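Aminomethyltransferase (Bartonella henselae, PDB 3GIR) belongs to the aminomethyltransferase family and pairs a folate-binding-type domain with a C-terminal barrel domain. Local coordinates at residues Val95-Tyr100 against Ala154-Arg159. Residues are numbered along the deposited sequence; the frame is centred on the assembly and turned at random.
Sequences VEFLSY and AELEKR
The ring of Phe97 turns its edge to Arg159, whose CB lies in the ring plane, 3.9 Å from CE1. Leu156 O approaches the same ring obliquely, 3.4 Å from CZ. The ring of Tyr100 also points an edge at the helix end, with Arg159 O near its plane and 3.7 Å from CE2. Both aromatic side chains have CG anti to the backbone N (chi1 163° and 171°), which carries their rings out to residues 154-159. Leu156 adds one apolar touch: its CD2 is 4.1 Å from Phe97 CZ, and the two side chains cross at about a right angle. The guanidinium of Arg159 leads away from residues 95-100. Its NE gives a nearly straight, in-plane bond of 2.7 Å to the anti lone pair of Glu155 OE2, one turn earlier. NH2 bonds to Leu120 O, and Tyr293 adds a cation-pi contact. No hydrogen bond joins residues 95-100 to 154-159, but Arg159 NH1 ties helices 94-101 and 149-159 of the folate-binding domain at Ala101 O. The Tyr100 edge meets a backbone carbonyl oxygen, consistent with weak electrostatic attraction, while the charge of Arg159 is probably balanced mainly by Glu155 of its own helix.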
loop_
_atom_site.group_PDB
_atom_site.type_symbol
_atom_site.label_atom_id
_atom_site.label_comp_id
_atom_site.label_asym_id
_atom_site.label_seq_id
_atom_site.Cartn_x
_atom_site.Cartn_y
_atom_site.Cartn_z
ATOM N N VAL A 95 6.089 22.297 6.277
ATOM C CA VAL A 95 5.247 22.486 5.079
ATOM C C VAL A 95 6.032 22.705 3.787
ATOM O O VAL A 95 5.751 22.094 2.743
ATOM C CB VAL A 95 4.222 23.652 5.281
ATOM C CG1 VAL A 95 3.501 24.078 3.961
ATOM C CG2 VAL A 95 3.209 23.263 6.383
ATOM N N GLU A 96 7.003 23.617 3.808
ATOM C CA GLU A 96 7.798 23.890 2.669
ATOM C C GLU A 96 8.716 22.695 2.286
ATOM O O GLU A 96 8.878 22.354 1.141
ATOM C CB GLU A 96 8.654 25.128 2.991
ATOM C CG GLU A 96 7.812 26.359 3.180
ATOM C CD GLU A 96 7.169 26.605 4.565
ATOM O OE1 GLU A 96 7.323 25.819 5.552
ATOM O OE2 GLU A 96 6.429 27.640 4.650
ATOM N N PHE A 97 9.262 22.028 3.279
ATOM C CA PHE A 97 10.057 20.868 3.014
ATOM C C PHE A 97 9.223 19.781 2.271
ATOM O O PHE A 97 9.660 19.199 1.247
ATOM C CB PHE A 97 10.619 20.319 4.289
ATOM C CG PHE A 97 11.100 18.899 4.144
ATOM C CD1 PHE A 97 12.054 18.526 3.187
ATOM C CD2 PHE A 97 10.551 17.918 4.963
ATOM C CE1 PHE A 97 12.425 17.221 3.068
ATOM C CE2 PHE A 97 10.882 16.590 4.765
ATOM C CZ PHE A 97 11.818 16.246 3.866
ATOM N N LEU A 98 8.027 19.517 2.788
ATOM C CA LEU A 98 7.168 18.462 2.227
ATOM C C LEU A 98 6.739 18.765 0.825
ATOM O O LEU A 98 6.690 17.868 -0.013
ATOM C CB LEU A 98 5.998 18.098 3.173
ATOM C CG LEU A 98 6.491 17.316 4.394
ATOM C CD1 LEU A 98 5.338 17.372 5.424
ATOM C CD2 LEU A 98 6.875 15.853 4.037
ATOM N N SER A 99 6.475 20.042 0.545
ATOM C CA SER A 99 6.069 20.423 -0.827
ATOM C C SER A 99 7.212 20.405 -1.827
ATOM O O SER A 99 6.979 20.401 -3.011
ATOM C CB SER A 99 5.406 21.807 -0.785
ATOM O OG SER A 99 4.401 21.866 0.167
ATOM N N TYR A 100 8.438 20.360 -1.354
ATOM C CA TYR A 100 9.598 20.098 -2.203
ATOM C C TYR A 100 9.903 18.616 -2.344
ATOM O O TYR A 100 10.137 18.086 -3.439
ATOM C CB TYR A 100 10.783 20.824 -1.628
ATOM C CG TYR A 100 12.085 20.459 -2.284
ATOM C CD1 TYR A 100 12.336 20.797 -3.610
ATOM C CD2 TYR A 100 13.065 19.782 -1.608
ATOM C CE1 TYR A 100 13.509 20.448 -4.220
ATOM C CE2 TYR A 100 14.270 19.457 -2.204
ATOM C CZ TYR A 100 14.487 19.824 -3.540
ATOM O OH TYR A 100 15.639 19.466 -4.184
ATOM N N ALA A 154 16.819 8.139 4.270
ATOM C CA ALA A 154 18.069 8.800 3.848
ATOM C C ALA A 154 17.802 9.892 2.805
ATOM O O ALA A 154 18.369 10.984 2.884
ATOM C CB ALA A 154 19.042 7.771 3.364
ATOM N N GLU A 155 16.907 9.612 1.877
ATOM C CA GLU A 155 16.589 10.551 0.839
ATOM C C GLU A 155 15.791 11.748 1.362
ATOM O O GLU A 155 16.061 12.921 0.983
ATOM C CB GLU A 155 15.891 9.871 -0.334
ATOM C CG GLU A 155 15.542 10.850 -1.463
ATOM C CD GLU A 155 16.795 11.464 -2.172
ATOM O OE1 GLU A 155 17.875 10.807 -2.171
ATOM O OE2 GLU A 155 16.632 12.624 -2.659
ATOM N N LEU A 156 14.855 11.509 2.286
ATOM C CA LEU A 156 14.109 12.626 2.870
ATOM C C LEU A 156 15.032 13.573 3.643
ATOM O O LEU A 156 14.903 14.758 3.560
ATOM C CB LEU A 156 12.999 12.055 3.789
ATOM C CG LEU A 156 11.779 11.503 3.032
ATOM C CD1 LEU A 156 10.913 10.625 3.952
ATOM C CD2 LEU A 156 10.868 12.568 2.439
ATOM N N GLU A 157 15.964 12.981 4.377
ATOM C CA GLU A 157 16.972 13.719 5.165
ATOM C C GLU A 157 17.813 14.603 4.236
ATOM O O GLU A 157 18.068 15.775 4.528
ATOM C CB GLU A 157 17.889 12.723 5.870
ATOM C CG GLU A 157 18.297 13.061 7.176
ATOM C CD GLU A 157 19.104 11.958 7.874
ATOM O OE1 GLU A 157 19.048 11.992 9.097
ATOM O OE2 GLU A 157 19.792 11.104 7.214
ATOM N N LYS A 158 18.214 14.092 3.071
ATOM C CA LYS A 158 18.953 14.929 2.135
ATOM C C LYS A 158 18.084 16.032 1.554
ATOM O O LYS A 158 18.526 17.141 1.373
ATOM C CB LYS A 158 19.559 14.096 0.991
ATOM C CG LYS A 158 20.582 13.048 1.424
ATOM C CD LYS A 158 20.969 12.185 0.230
ATOM C CE LYS A 158 21.877 11.088 0.702
ATOM N NZ LYS A 158 22.045 9.949 -0.266
ATOM N N ARG A 159 16.840 15.749 1.197
ATOM C CA ARG A 159 15.944 16.815 0.679
ATOM C C ARG A 159 15.591 17.870 1.736
ATOM O O ARG A 159 15.146 18.991 1.389
ATOM C CB ARG A 159 14.654 16.171 0.077
ATOM C CG ARG A 159 14.941 15.335 -1.168
ATOM C CD ARG A 159 13.710 14.678 -1.817
ATOM N NE ARG A 159 14.171 13.691 -2.780
ATOM C CZ ARG A 159 13.433 13.074 -3.678
ATOM N NH1 ARG A 159 12.138 13.365 -3.829
ATOM N NH2 ARG A 159 14.034 12.155 -4.400
#